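Local coordinates for protein tRNA delta(2)-isopentenylpyrophosphate transferase (PDB 3EXA) that probably transfers a dimethylallyl group from dimethylallyl diphosphate onto adenine 37 of tRNAs that read codons beginning with uridine, at residues Glu70-Ser73 / Val74-Gln78; Val105-Ile109 / His110-Leu114. One frame throughout, in Å; residues are numbered along the deposited sequence.

In the fold
Contact 1 comes first along the chain and contact 2 follows it, their centres about 12 Å apart. Residues 70-78 lead from a loop into the start of helix 74-90, whereas residues 105-114 run off the end of helix 102-110 into the loop before helix 121-133; between them the chain passes through strand 94-98 of the parallel sheet. The two helices pack together, so the beginning of one lies against the end of the other and the two contacts touch directly. Both contacts also touch the second subunit, and both lie near Thr101, a residue thought to interact with substrate tRNA.

Contact 1: residues Glu70-Ser73 / Val74-Gln78; sequences ESFS and VADFQ
Asp76 reaches back from the first turn of helix 74-90 to Ser73, and its side chain can be followed outward atom by atom. Its CB lies over one face of the Phe72 ring, 4.1 Å from the centroid in a CH-pi contact, with CE1 the nearest ring atom. CG stands beside the backbone N, anti to the carbonyl carbon (chi1 -63°), which turns the carboxylate back toward the preceding loop, its plane 34° from that of the Phe72 ring. There OD2 takes the backbone N-H of Ser73 at 2.7 Å from Ser73 N, on its anti side and somewhat out of the carboxylate plane. The same OD2 receives a weak second bond from Ser73 OG at 3.0 Å, so one oxygen serves two donors of the same residue, one of them weakly. Asp76 OD1 stays farther off, 3.9 Å from Ser73 OG. Ser73 OG in turn accepts from Asp76 N at 3.2 Å. These reciprocal bonds make a capping box, with Ser73 as the N-cap; Ser71 and Ser73 also touch His125 of the second subunit. The helical bond from Phe77 N to Ser73 O is 3.0 Å long. The negative carboxylate at this end of the helix would also be expected to interact favourably with the helix dipole. With an alanine here, Ser73 N and OG would probably be left without their shared acceptor and the capping box reduced to its Asp76 N to Ser73 OG half. The Phe72 ring also meets Phe77, its CE2 3.6 Å from Phe77 CB. Phe72 is bonded through its backbone, N to Gln236 and O to Tyr104, and its ring packs on Val39 and Tyr40. On the helix, Val74 and Phe77 rest against Ala107 and Val108 of helix 102-110.

Contact 2: residues Val105-Ile109 / His110-Leu114; sequences VNAVI and HQFNL
The imidazole of His110 has Ile109 CG1 over one face, 3.8 Å from the ring centroid and 18° off the ring normal, a CH-pi contact between neighbours in sequence whose side chains run side by side. Ile109 CD1 extends the same cover toward the rim, where it meets His110 CE1. The phenyl ring of Phe112 has His110 CB above one face, displaced toward the rim, while its CD2 lies 3.5 Å from Ala107 CA and its CE2 is 3.6 Å from Asn106 O, both approaching obliquely. Both aromatic side chains touch the Asn106 carbonyl oxygen. It also accepts two bonds from His110, one from the backbone N and one from ND1, each 3.1 Å from Asn106 O and each weak and well bent. With CG of His110 beside its backbone N (chi1 -71°), the ring folds back along the helix and brings ND1 to the carbonyl that its own N-H also uses. This is the C-terminal end of helix 102-110, in the alpha/beta domain of a P-loop NTPase relative. Gln111 is the first residue to leave helical geometry and does so with positive phi, after which the chain turns aside. Phe112 N then donates a weak bond of 3.4 Å to Ala107 O, a link that spans five residues, and Phe112 CD2 packs on Ala107 CB at 4.1 Å. Near the helix end, Ile109 O is bonded to Ser188 OG; beyond it, Phe112 O probably accepts from Gln78 NE2 of helix 74-90. The second subunit closes on the phenyl ring from outside the chain, its Arg160 making a cation-pi contact with Phe112 and its Tyr159 packing against Phe112 and Asn106.

Contact 1: residues Glu70-Ser73 / Val74-Gln78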
loop_
_atom_site.group_PDB
_atom_site.type_symbol
_atom_site.label_atom_id
_atom_site.label_comp_id
_atom_site.label_asym_id
_atom_site.label_seq_id
_atom_site.Cartn_x
_atom_site.Cartn_y
_atom_site.Cartn_z
ATOM N N GLU A 70 9.311 -22.031 -7.689
ATOM C CA GLU A 70 8.382 -20.905 -7.781
ATOM C C GLU A 70 7.305 -20.938 -6.714
ATOM O O GLU A 70 7.025 -21.982 -6.124
ATOM C CB GLU A 70 7.695 -20.887 -9.146
ATOM C CG GLU A 70 8.629 -21.080 -10.323
ATOM C CD GLU A 70 7.906 -20.990 -11.657
ATOM O OE1 GLU A 70 7.533 -19.866 -12.060
ATOM O OE2 GLU A 70 7.704 -22.043 -12.300
ATOM N N SER A 71 6.688 -19.787 -6.478
ATOM C CA SER A 71 5.618 -19.692 -5.493
ATOM C C SER A 71 4.285 -19.651 -6.230
ATOM O O SER A 71 4.219 -19.228 -7.383
ATOM C CB SER A 71 5.766 -18.422 -4.667
ATOM O OG SER A 71 5.483 -17.295 -5.467
ATOM N N PHE A 72 3.226 -20.080 -5.551
ATOM C CA PHE A 72 1.887 -20.110 -6.131
ATOM C C PHE A 72 0.857 -19.708 -5.079
ATOM O O PHE A 72 0.289 -20.559 -4.389
ATOM C CB PHE A 72 1.571 -21.520 -6.652
ATOM C CG PHE A 72 0.395 -21.568 -7.585
ATOM C CD1 PHE A 72 0.475 -20.995 -8.849
ATOM C CD2 PHE A 72 -0.806 -22.146 -7.185
ATOM C CE1 PHE A 72 -0.623 -20.992 -9.698
ATOM C CE2 PHE A 72 -1.905 -22.145 -8.029
ATOM C CZ PHE A 72 -1.815 -21.566 -9.289
ATOM N N SER A 73 0.612 -18.407 -4.970
ATOM C CA SER A 73 -0.332 -17.886 -3.992
ATOM C C SER A 73 -1.786 -18.096 -4.389
ATOM O O SER A 73 -2.101 -18.478 -5.520
ATOM C CB SER A 73 -0.104 -16.386 -3.777
ATOM O OG SER A 73 -0.550 -15.642 -4.901
ATOM N N VAL A 74 -2.674 -17.826 -3.442
ATOM C CA VAL A 74 -4.094 -17.958 -3.683
ATOM C C VAL A 74 -4.472 -17.055 -4.854
ATOM O O VAL A 74 -5.242 -17.443 -5.730
ATOM C CB VAL A 74 -4.890 -17.548 -2.443
ATOM C CG1 VAL A 74 -4.711 -16.073 -2.188
ATOM C CG2 VAL A 74 -6.342 -17.886 -2.634
ATOM N N ALA A 75 -3.912 -15.850 -4.871
ATOM C CA ALA A 75 -4.193 -14.899 -5.934
ATOM C C ALA A 75 -3.787 -15.481 -7.286
ATOM O O ALA A 75 -4.508 -15.319 -8.267
ATOM C CB ALA A 75 -3.457 -13.589 -5.681
ATOM N N ASP A 76 -2.637 -16.153 -7.339
ATOM C CA ASP A 76 -2.190 -16.749 -8.589
ATOM C C ASP A 76 -3.240 -17.775 -9.010
ATOM O O ASP A 76 -3.638 -17.829 -10.168
ATOM C CB ASP A 76 -0.831 -17.465 -8.444
ATOM C CG ASP A 76 0.312 -16.528 -8.059
ATOM O OD1 ASP A 76 0.473 -15.457 -8.692
ATOM O OD2 ASP A 76 1.073 -16.883 -7.123
ATOM N N PHE A 77 -3.694 -18.592 -8.064
ATOM C CA PHE A 77 -4.689 -19.612 -8.376
ATOM C C PHE A 77 -5.989 -19.016 -8.909
ATOM O O PHE A 77 -6.510 -19.467 -9.929
ATOM C CB PHE A 77 -4.988 -20.465 -7.145
ATOM C CG PHE A 77 -6.128 -21.425 -7.341
ATOM C CD1 PHE A 77 -7.311 -21.269 -6.629
ATOM C CD2 PHE A 77 -6.034 -22.459 -8.265
ATOM C CE1 PHE A 77 -8.387 -22.125 -6.840
ATOM C CE2 PHE A 77 -7.109 -23.319 -8.482
ATOM C CZ PHE A 77 -8.288 -23.151 -7.767
ATOM N N GLN A 78 -6.503 -18.002 -8.217
ATOM C CA GLN A 78 -7.742 -17.337 -8.600
ATOM C C GLN A 78 -7.681 -16.723 -10.006
ATOM O O GLN A 78 -8.640 -16.833 -10.773
ATOM C CB GLN A 78 -8.081 -16.263 -7.559
ATOM C CG GLN A 78 -9.358 -15.475 -7.834
ATOM C CD GLN A 78 -9.607 -14.384 -6.796
ATOM O OE1 GLN A 78 -9.967 -14.667 -5.654
ATOM N NE2 GLN A 78 -9.398 -13.129 -7.191
#

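Contact 2: residues Val105-Ile109 / His110-Leu114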
loop_
_atom_site.group_PDB
_atom_site.type_symbol
_atom_site.label_atom_id
_atom_site.label_comp_id
_atom_site.label_asym_id
_atom_site.label_seq_id
_atom_site.Cartn_x
_atom_site.Cartn_y
_atom_site.Cartn_z
ATOM N N VAL A 105 -10.275 -22.572 -2.670
ATOM C CA VAL A 105 -11.645 -22.768 -3.121
ATOM C C VAL A 105 -12.518 -21.567 -2.781
ATOM O O VAL A 105 -13.286 -21.110 -3.624
ATOM C CB VAL A 105 -12.288 -24.056 -2.514
ATOM C CG1 VAL A 105 -11.466 -25.275 -2.888
ATOM C CG2 VAL A 105 -12.399 -23.933 -1.007
ATOM N N ASN A 106 -12.403 -21.041 -1.563
ATOM C CA ASN A 106 -13.216 -19.882 -1.186
ATOM C C ASN A 106 -12.884 -18.653 -1.998
ATOM O O ASN A 106 -13.762 -17.852 -2.292
ATOM C CB ASN A 106 -13.054 -19.544 0.287
ATOM C CG ASN A 106 -13.752 -20.528 1.173
ATOM O OD1 ASN A 106 -14.468 -21.407 0.694
ATOM N ND2 ASN A 106 -13.564 -20.388 2.474
ATOM N N ALA A 107 -11.618 -18.503 -2.363
ATOM C CA ALA A 107 -11.215 -17.348 -3.138
ATOM C C ALA A 107 -11.839 -17.367 -4.529
ATOM O O ALA A 107 -12.118 -16.319 -5.101
ATOM C CB ALA A 107 -9.703 -17.296 -3.237
ATOM N N VAL A 108 -12.059 -18.564 -5.067
ATOM C CA VAL A 108 -12.645 -18.723 -6.397
ATOM C C VAL A 108 -14.164 -18.619 -6.383
ATOM O O VAL A 108 -14.755 -17.952 -7.224
ATOM C CB VAL A 108 -12.282 -20.090 -7.003
ATOM C CG1 VAL A 108 -13.157 -20.377 -8.212
ATOM C CG2 VAL A 108 -10.814 -20.109 -7.379
ATOM N N ILE A 109 -14.793 -19.281 -5.420
ATOM C CA ILE A 109 -16.237 -19.268 -5.365
ATOM C C ILE A 109 -16.808 -17.956 -4.871
ATOM O O ILE A 109 -18.015 -17.739 -4.956
ATOM C CB ILE A 109 -16.785 -20.396 -4.481
ATOM C CG1 ILE A 109 -16.398 -20.161 -3.022
ATOM C CG2 ILE A 109 -16.257 -21.724 -4.954
ATOM C CD1 ILE A 109 -17.073 -21.143 -2.077
ATOM N N HIS A 110 -15.954 -17.079 -4.353
ATOM C CA HIS A 110 -16.418 -15.790 -3.846
ATOM C C HIS A 110 -15.820 -14.620 -4.610
ATOM O O HIS A 110 -16.205 -13.472 -4.397
ATOM C CB HIS A 110 -16.086 -15.652 -2.356
ATOM C CG HIS A 110 -16.904 -16.537 -1.471
ATOM N ND1 HIS A 110 -16.339 -17.430 -0.582
ATOM C CD2 HIS A 110 -18.244 -16.661 -1.322
ATOM C CE1 HIS A 110 -17.295 -18.062 0.074
ATOM N NE2 HIS A 110 -18.463 -17.613 -0.356
ATOM N N GLN A 111 -14.879 -14.906 -5.502
ATOM C CA GLN A 111 -14.246 -13.849 -6.281
ATOM C C GLN A 111 -13.694 -12.738 -5.388
ATOM O O GLN A 111 -13.898 -11.556 -5.671
ATOM C CB GLN A 111 -15.251 -13.241 -7.266
ATOM C CG GLN A 111 -15.602 -14.128 -8.427
ATOM C CD GLN A 111 -14.382 -14.562 -9.203
ATOM O OE1 GLN A 111 -13.631 -15.442 -8.774
ATOM N NE2 GLN A 111 -14.168 -13.939 -10.352
ATOM N N PHE A 112 -12.997 -13.109 -4.316
ATOM C CA PHE A 112 -12.422 -12.116 -3.405
ATOM C C PHE A 112 -11.549 -11.107 -4.144
ATOM O O PHE A 112 -10.773 -11.474 -5.026
ATOM C CB PHE A 112 -11.574 -12.790 -2.322
ATOM C CG PHE A 112 -12.370 -13.546 -1.300
ATOM C CD1 PHE A 112 -13.521 -13.001 -0.747
ATOM C CD2 PHE A 112 -11.939 -14.791 -0.855
ATOM C CE1 PHE A 112 -14.240 -13.688 0.234
ATOM C CE2 PHE A 112 -12.648 -15.486 0.126
ATOM C CZ PHE A 112 -13.797 -14.931 0.672
ATOM N N ASN A 113 -11.674 -9.836 -3.769
ATOM C CA ASN A 113 -10.892 -8.771 -4.396
ATOM C C ASN A 113 -9.421 -9.151 -4.527
ATOM O O ASN A 113 -8.885 -9.216 -5.635
ATOM C CB ASN A 113 -10.983 -7.479 -3.582
ATOM C CG ASN A 113 -10.138 -6.360 -4.176
ATOM O OD1 ASN A 113 -9.733 -5.428 -3.476
ATOM N ND2 ASN A 113 -9.874 -6.445 -5.479
ATOM N N LEU A 114 -8.780 -9.387 -3.382
ATOM C CA LEU A 114 -7.362 -9.744 -3.309
ATOM C C LEU A 114 -6.480 -8.600 -3.804
ATOM O O LEU A 114 -5.445 -8.820 -4.442
ATOM C CB LEU A 114 -7.077 -11.017 -4.117
ATOM C CG LEU A 114 -7.537 -12.344 -3.506
ATOM C CD1 LEU A 114 -7.203 -13.468 -4.469
ATOM C CD2 LEU A 114 -6.858 -12.580 -2.157
#